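Local coordinates for embryonic developmental protein tofu-6 (Caenorhabditis elegans, PDB 7OCX), which takes part in piRNA (21U-RNA) biogenesis as a PETISCO subunit, its RNA recognition motif domain forming a complex with that of PID-3, at residues G41-C46 with G60-M65. Numbering follows the deposited sequence.
Sequences GKVSYC and GFVNMM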
loop_
_atom_site.group_PDB
_atom_site.type_symbol
_atom_site.label_atom_id
_atom_site.label_comp_id
_atom_site.label_asym_id
_atom_site.label_seq_id
_atom_site.Cartn_x
_atom_site.Cartn_y
_atom_site.Cartn_z
ATOM N N GLY C 41 10.052 -8.352 13.131
ATOM C CA GLY C 41 9.319 -7.750 12.038
ATOM C C GLY C 41 7.830 -7.988 12.184
ATOM O O GLY C 41 7.356 -8.568 13.161
ATOM N N LYS C 42 7.098 -7.505 11.193
ATOM C CA LYS C 42 5.667 -7.680 11.201
ATOM C C LYS C 42 5.321 -9.155 11.010
ATOM O O LYS C 42 6.018 -9.906 10.325
ATOM C CB LYS C 42 5.010 -6.814 10.128
ATOM C CG LYS C 42 5.183 -5.304 10.333
ATOM C CD LYS C 42 4.597 -4.539 9.142
ATOM C CE LYS C 42 4.669 -3.029 9.320
ATOM N NZ LYS C 42 6.036 -2.535 9.320
ATOM N N VAL C 43 4.251 -9.580 11.669
ATOM C CA VAL C 43 3.818 -10.974 11.687
ATOM C C VAL C 43 2.486 -11.092 10.972
ATOM O O VAL C 43 1.529 -10.392 11.313
ATOM C CB VAL C 43 3.693 -11.502 13.129
ATOM C CG1 VAL C 43 3.166 -12.928 13.134
ATOM C CG2 VAL C 43 5.043 -11.408 13.863
ATOM N N SER C 44 2.395 -12.014 10.012
ATOM C CA SER C 44 1.135 -12.199 9.301
ATOM C C SER C 44 0.207 -13.192 9.980
ATOM O O SER C 44 -1.014 -12.994 9.991
ATOM C CB SER C 44 1.402 -12.685 7.872
ATOM O OG SER C 44 0.200 -13.115 7.265
ATOM N N TYR C 45 0.752 -14.279 10.526
ATOM C CA TYR C 45 -0.053 -15.290 11.196
ATOM C C TYR C 45 0.774 -16.021 12.235
ATOM O O TYR C 45 1.975 -16.208 12.072
ATOM C CB TYR C 45 -0.640 -16.350 10.264
ATOM C CG TYR C 45 -1.739 -17.177 10.917
ATOM C CD1 TYR C 45 -2.684 -16.577 11.755
ATOM C CD2 TYR C 45 -1.848 -18.547 10.682
ATOM C CE1 TYR C 45 -3.690 -17.320 12.353
ATOM C CE2 TYR C 45 -2.861 -19.297 11.268
ATOM C CZ TYR C 45 -3.776 -18.676 12.100
ATOM O OH TYR C 45 -4.776 -19.425 12.678
ATOM N N CYS C 46 0.080 -16.524 13.248
ATOM C CA CYS C 46 0.694 -17.076 14.434
ATOM C C CYS C 46 -0.284 -18.039 15.085
ATOM O O CYS C 46 -1.400 -17.635 15.412
ATOM C CB CYS C 46 1.032 -15.918 15.371
ATOM S SG CYS C 46 1.865 -16.381 16.773
ATOM N N GLY C 60 4.019 -25.033 17.017
ATOM C CA GLY C 60 3.464 -23.824 16.452
ATOM C C GLY C 60 3.897 -23.547 15.031
ATOM O O GLY C 60 4.638 -24.305 14.399
ATOM N N PHE C 61 3.397 -22.423 14.541
ATOM C CA PHE C 61 3.583 -21.996 13.168
ATOM C C PHE C 61 3.536 -20.482 13.201
ATOM O O PHE C 61 2.691 -19.898 13.883
ATOM C CB PHE C 61 2.488 -22.548 12.275
ATOM C CG PHE C 61 2.507 -21.999 10.923
ATOM C CD1 PHE C 61 3.508 -22.380 10.028
ATOM C CD2 PHE C 61 1.528 -21.129 10.512
ATOM C CE1 PHE C 61 3.537 -21.880 8.744
ATOM C CE2 PHE C 61 1.538 -20.659 9.246
ATOM C CZ PHE C 61 2.549 -21.034 8.347
ATOM N N VAL C 62 4.476 -19.856 12.513
ATOM C CA VAL C 62 4.543 -18.406 12.412
ATOM C C VAL C 62 4.847 -18.050 10.968
ATOM O O VAL C 62 5.757 -18.629 10.375
ATOM C CB VAL C 62 5.626 -17.806 13.327
ATOM C CG1 VAL C 62 5.737 -16.317 13.093
ATOM C CG2 VAL C 62 5.284 -18.061 14.749
ATOM N N ASN C 63 4.097 -17.095 10.406
ATOM C CA ASN C 63 4.383 -16.568 9.076
ATOM C C ASN C 63 4.686 -15.083 9.243
ATOM O O ASN C 63 3.869 -14.341 9.804
ATOM C CB ASN C 63 3.213 -16.832 8.107
ATOM C CG ASN C 63 3.618 -16.648 6.645
ATOM O OD1 ASN C 63 4.231 -17.549 6.062
ATOM N ND2 ASN C 63 3.190 -15.555 6.015
ATOM N N MET C 64 5.851 -14.659 8.764
ATOM C CA MET C 64 6.159 -13.245 8.804
ATOM C C MET C 64 5.456 -12.527 7.657
ATOM O O MET C 64 5.002 -13.134 6.685
ATOM C CB MET C 64 7.662 -13.008 8.753
ATOM C CG MET C 64 8.489 -13.701 9.824
ATOM S SD MET C 64 7.977 -13.351 11.491
ATOM C CE MET C 64 8.598 -11.668 11.692
ATOM N N MET C 65 5.337 -11.213 7.797
ATOM C CA MET C 65 4.655 -10.444 6.766
ATOM C C MET C 65 5.448 -10.400 5.468
ATOM O O MET C 65 4.862 -10.183 4.400
ATOM C CB MET C 65 4.391 -9.025 7.264
ATOM C CG MET C 65 3.534 -8.262 6.310
ATOM S SD MET C 65 1.787 -8.634 6.329
ATOM C CE MET C 65 1.443 -8.953 8.055
#
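S44 and Y45 share one acceptor on the neighbouring strand, the carbonyl of N63. S44 N lies 2.8 Å from N63 O, but the bond is bent, 144° at the hydrogen. Y45 N reaches the same N63 O at 3.2 Å, straighter and in the carbonyl plane on a lone pair. N63 N answers to Y45 O at 2.8 Å. Before the bulge, M65 N donates to K42 O from above the carbonyl plane.

The packing is tight on the face that C46 and V62 share. C46 SG faces V62 CG2 at 4.3 Å, and L33, F34 and F37 of helix 30-38 cover the pair. V43 and M64 are also buried, but their side chains diverge. V43 CG1 still touches V62 CG1. The M64 chain bends at chi2 and chi3 (-55° and -75°), and its CE rests against G41 O and K42 O, 3.4 Å from the latter. A70 of helix 67-75 meets M64. At the corner beside the bulge, M65 CE presses on S44 CA at 3.5 Å.

The looser part is the partly exposed pair of rings, Y45 and F61. They meet edge to edge, CD2 of Y45 to CE2 of F61 at 4.2 Å. N55 and Q58 of the neighbouring PID-3 chain donate to S44 O.

This is a classic beta bulge in an antiparallel hairpin, the pairing of the second and third strands in an RNA recognition motif fold.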